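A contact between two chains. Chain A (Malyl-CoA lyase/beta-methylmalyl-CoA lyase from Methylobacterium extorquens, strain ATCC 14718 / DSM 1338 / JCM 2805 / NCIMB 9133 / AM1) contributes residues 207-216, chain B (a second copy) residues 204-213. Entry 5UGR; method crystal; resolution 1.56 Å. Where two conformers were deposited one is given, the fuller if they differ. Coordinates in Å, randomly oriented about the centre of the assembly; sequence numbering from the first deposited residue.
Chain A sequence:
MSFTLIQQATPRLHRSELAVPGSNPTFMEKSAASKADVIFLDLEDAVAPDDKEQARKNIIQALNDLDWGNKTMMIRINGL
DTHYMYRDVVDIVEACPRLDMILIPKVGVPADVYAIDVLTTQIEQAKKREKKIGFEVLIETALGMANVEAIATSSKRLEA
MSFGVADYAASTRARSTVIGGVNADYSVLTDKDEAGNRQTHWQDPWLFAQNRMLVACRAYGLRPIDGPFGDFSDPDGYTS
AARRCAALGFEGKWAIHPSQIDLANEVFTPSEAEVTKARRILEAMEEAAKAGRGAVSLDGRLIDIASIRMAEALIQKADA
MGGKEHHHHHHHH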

# COMPACT_ATOMS: atom_id res chain seq x y z
N LEU A 207 -22.54 -16.43 -6.63
CA LEU A 207 -21.31 -17.24 -6.53
C LEU A 207 -20.11 -16.36 -6.28
O LEU A 207 -19.30 -16.62 -5.37
CB LEU A 207 -21.13 -18.08 -7.81
CG LEU A 207 -19.96 -19.04 -7.83
CD1 LEU A 207 -20.26 -20.20 -8.79
CD2 LEU A 207 -18.64 -18.37 -8.18
N PHE A 208 -19.95 -15.30 -7.08
CA PHE A 208 -18.78 -14.46 -6.90
C PHE A 208 -18.70 -13.82 -5.52
O PHE A 208 -17.69 -13.91 -4.80
CB PHE A 208 -18.71 -13.41 -8.03
CG PHE A 208 -17.48 -12.52 -7.91
CD1 PHE A 208 -17.49 -11.34 -7.14
CD2 PHE A 208 -16.31 -12.89 -8.52
CE1 PHE A 208 -16.38 -10.55 -7.04
CE2 PHE A 208 -15.18 -12.09 -8.40
CZ PHE A 208 -15.21 -10.92 -7.68
N ALA A 209 -19.80 -13.21 -5.13
CA ALA A 209 -19.90 -12.55 -3.85
C ALA A 209 -19.65 -13.49 -2.68
O ALA A 209 -18.86 -13.20 -1.76
CB ALA A 209 -21.26 -11.89 -3.70
N GLN A 210 -20.34 -14.64 -2.71
CA GLN A 210 -20.19 -15.61 -1.61
C GLN A 210 -18.78 -16.17 -1.49
O GLN A 210 -18.23 -16.27 -0.42
CB GLN A 210 -21.20 -16.75 -1.78
CG GLN A 210 -22.64 -16.30 -1.43
CD GLN A 210 -23.63 -17.42 -1.58
OE1 GLN A 210 -23.51 -18.27 -2.45
NE2 GLN A 210 -24.64 -17.44 -0.74
N ASN A 211 -18.18 -16.51 -2.64
CA ASN A 211 -16.85 -17.06 -2.62
C ASN A 211 -15.84 -16.01 -2.18
O ASN A 211 -14.91 -16.30 -1.44
CB ASN A 211 -16.43 -17.65 -3.96
CG ASN A 211 -16.96 -19.09 -4.20
OD1 ASN A 211 -16.28 -20.08 -3.90
ND2 ASN A 211 -18.17 -19.19 -4.71
N ARG A 212 -15.95 -14.78 -2.68
CA ARG A 212 -14.97 -13.77 -2.26
C ARG A 212 -15.05 -13.49 -0.79
O ARG A 212 -14.01 -13.39 -0.12
CB ARG A 212 -15.11 -12.49 -3.07
CG ARG A 212 -13.92 -11.54 -2.82
CD ARG A 212 -14.00 -10.34 -3.77
NE ARG A 212 -13.00 -9.37 -3.38
CZ ARG A 212 -12.86 -8.19 -3.92
NH1 ARG A 212 -13.67 -7.79 -4.92
NH2 ARG A 212 -11.97 -7.37 -3.38
N MET A 213 -16.27 -13.37 -0.27
CA MET A 213 -16.40 -13.17 1.18
C MET A 213 -15.92 -14.36 1.99
O MET A 213 -15.23 -14.17 3.00
CB MET A 213 -17.85 -12.82 1.55
CG MET A 213 -18.00 -12.24 2.95
SD MET A 213 -19.68 -12.16 3.57
CE MET A 213 -19.84 -13.86 4.11
N LEU A 214 -16.23 -15.56 1.51
CA LEU A 214 -15.74 -16.79 2.14
C LEU A 214 -14.22 -16.80 2.26
O LEU A 214 -13.66 -17.12 3.32
CB LEU A 214 -16.22 -17.99 1.36
CG LEU A 214 -15.63 -19.37 1.77
CD1 LEU A 214 -16.39 -19.93 2.91
CD2 LEU A 214 -15.54 -20.28 0.60
N VAL A 215 -13.54 -16.51 1.16
CA VAL A 215 -12.07 -16.53 1.15
C VAL A 215 -11.53 -15.50 2.16
O VAL A 215 -10.60 -15.82 2.94
CB VAL A 215 -11.51 -16.35 -0.28
CG1 VAL A 215 -10.00 -15.99 -0.24
CG2 VAL A 215 -11.79 -17.59 -1.09
N ALA A 216 -12.13 -14.32 2.22
CA ALA A 216 -11.65 -13.33 3.18
C ALA A 216 -11.82 -13.88 4.60
O ALA A 216 -10.95 -13.71 5.47
CB ALA A 216 -12.42 -12.03 3.01
N ASP B 204 -20.00 -25.06 -10.20
CA ASP B 204 -18.59 -25.44 -10.08
C ASP B 204 -18.05 -24.89 -8.76
O ASP B 204 -17.78 -23.70 -8.66
CB ASP B 204 -17.82 -24.88 -11.27
CG ASP B 204 -16.35 -25.23 -11.27
OD1 ASP B 204 -15.84 -25.77 -10.28
OD2 ASP B 204 -15.71 -24.92 -12.30
N PRO B 205 -17.77 -25.77 -7.77
CA PRO B 205 -17.32 -25.28 -6.47
C PRO B 205 -15.95 -24.63 -6.49
O PRO B 205 -15.60 -23.93 -5.54
CB PRO B 205 -17.27 -26.54 -5.60
CG PRO B 205 -17.35 -27.65 -6.52
CD PRO B 205 -17.85 -27.22 -7.84
N TRP B 206 -15.18 -24.87 -7.55
CA TRP B 206 -13.83 -24.35 -7.65
C TRP B 206 -13.69 -23.21 -8.66
O TRP B 206 -12.57 -22.75 -8.91
CB TRP B 206 -12.82 -25.48 -7.95
CG TRP B 206 -13.12 -26.75 -7.22
CD1 TRP B 206 -13.50 -27.95 -7.78
CD2 TRP B 206 -13.22 -26.92 -5.79
NE1 TRP B 206 -13.76 -28.85 -6.79
CE2 TRP B 206 -13.61 -28.25 -5.56
CE3 TRP B 206 -12.94 -26.11 -4.70
CZ2 TRP B 206 -13.82 -28.75 -4.27
CZ3 TRP B 206 -13.17 -26.62 -3.43
CH2 TRP B 206 -13.60 -27.91 -3.24
N LEU B 207 -14.81 -22.75 -9.23
CA LEU B 207 -14.79 -21.69 -10.25
C LEU B 207 -14.09 -20.45 -9.73
O LEU B 207 -13.20 -19.89 -10.39
CB LEU B 207 -16.22 -21.37 -10.71
CG LEU B 207 -16.37 -20.35 -11.83
CD1 LEU B 207 -17.68 -20.61 -12.58
CD2 LEU B 207 -16.29 -18.91 -11.35
N PHE B 208 -14.48 -19.99 -8.53
CA PHE B 208 -13.87 -18.78 -8.02
C PHE B 208 -12.37 -18.89 -7.83
O PHE B 208 -11.57 -18.07 -8.31
CB PHE B 208 -14.59 -18.34 -6.73
CG PHE B 208 -14.01 -17.05 -6.16
CD1 PHE B 208 -12.92 -17.06 -5.27
CD2 PHE B 208 -14.52 -15.84 -6.55
CE1 PHE B 208 -12.41 -15.90 -4.76
CE2 PHE B 208 -13.99 -14.67 -6.05
CZ PHE B 208 -12.94 -14.68 -5.15
N ALA B 209 -11.97 -19.96 -7.15
CA ALA B 209 -10.58 -20.22 -6.89
C ALA B 209 -9.74 -20.34 -8.15
O ALA B 209 -8.67 -19.73 -8.29
CB ALA B 209 -10.43 -21.49 -6.05
N GLN B 210 -10.24 -21.16 -9.08
CA GLN B 210 -9.50 -21.37 -10.34
C GLN B 210 -9.35 -20.10 -11.17
O GLN B 210 -8.29 -19.80 -11.68
CB GLN B 210 -10.17 -22.47 -11.17
CG GLN B 210 -9.91 -23.87 -10.57
CD GLN B 210 -10.56 -24.96 -11.39
OE1 GLN B 210 -11.62 -24.78 -11.96
NE2 GLN B 210 -9.93 -26.11 -11.46
N ASN B 211 -10.44 -19.33 -11.27
CA ASN B 211 -10.40 -18.12 -12.06
C ASN B 211 -9.50 -17.09 -11.38
O ASN B 211 -8.76 -16.38 -12.05
CB ASN B 211 -11.77 -17.53 -12.30
CG ASN B 211 -12.53 -18.19 -13.48
OD1 ASN B 211 -12.46 -17.72 -14.63
ND2 ASN B 211 -13.23 -19.27 -13.20
N ARG B 212 -9.59 -16.94 -10.07
CA ARG B 212 -8.73 -15.93 -9.42
C ARG B 212 -7.28 -16.27 -9.57
O ARG B 212 -6.46 -15.38 -9.87
CB ARG B 212 -9.10 -15.72 -7.96
CG ARG B 212 -8.40 -14.50 -7.37
CD ARG B 212 -8.92 -14.21 -5.96
NE ARG B 212 -8.09 -13.19 -5.35
CZ ARG B 212 -8.21 -12.79 -4.11
NH1 ARG B 212 -9.13 -13.32 -3.30
NH2 ARG B 212 -7.30 -11.92 -3.66
N MET B 213 -6.94 -17.54 -9.37
CA MET B 213 -5.54 -17.93 -9.58
C MET B 213 -5.08 -17.79 -11.01
O MET B 213 -3.97 -17.30 -11.26
CB MET B 213 -5.30 -19.36 -9.08
CG MET B 213 -3.83 -19.71 -8.91
SD MET B 213 -3.47 -21.45 -8.69
CE MET B 213 -3.53 -21.95 -10.40
O HOH W 1 -13.81 -21.69 -5.50
O HOH W 2 -11.34 -12.91 -1.15

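Two copies of the same helix meet here, crossing steeply: the axes of helix 207-216 in chain A and helix 207-213 in chain B come within 10.1 Å at an angle of 78°. The backbones are closest where CA of Asn A211 lies 6.4 Å from CA of Phe B208. No direct hydrogen bond joins the stretches; apolar packing and two waters connect them.

Chain B enters through a type I turn from Asp B204 to Leu B207. The carboxylate of Asp B204 steadies this turn, its OD1 accepting a hydrogen bond from N of Trp B206 at 2.9 Å, while its own backbone O lies 4.3 Å from CD1 of Leu A207. Pro B205, whose ring suits the turn's phi of -67°, turns its side chain away but offers its carbonyl to a water: the water oxygen is 2.9 Å from O of Pro B205 and accepts from N of Ala B209 at 3.0 Å. The same water reaches OD1 of Asn A211 at 3.4 Å, a weak bond. Trp B206 occupies the N-cap position with its side chain directed away from chain A, and its carbonyl O receives the helical bond from N of Gln B210 at 2.8 Å.

Leu B207 begins the helix and points toward chain A, CD2 of Leu B207 lying 4.0 Å from CD2 of Leu A207, an apolar contact. Phe B208 is the centre of the contact. It is a knob in a hole formed by Phe A208, Asn A211, Arg A212 and Val A215, and a flat ring fits well there because its surfaces can be used differently. One face lies against the backbone at O of Asn A211 and N of Arg A212, with CB of Asn A211 3.3 Å from CG of Phe B208. Its edge is directed toward the face of Phe A208 in an offset edge-to-face pair, centroids 5.5 Å apart and planes at 63°, an arrangement that brings ring hydrogens toward pi electrons. CG2 of Val A215 adds an apolar contact 4.1 Å from CE1 of Phe B208. The amide of Asn A211 is turned back on its own helix, ND2 of Asn A211 donating to O of Leu A207 at 2.9 Å.

A turn later, Arg B212 points toward chain A. Its NH1 lies 4.2 Å from CG1 of Val A215 and donates weakly to a second water 3.1 Å away, which in turn donates to O of Arg A212 at 2.9 Å.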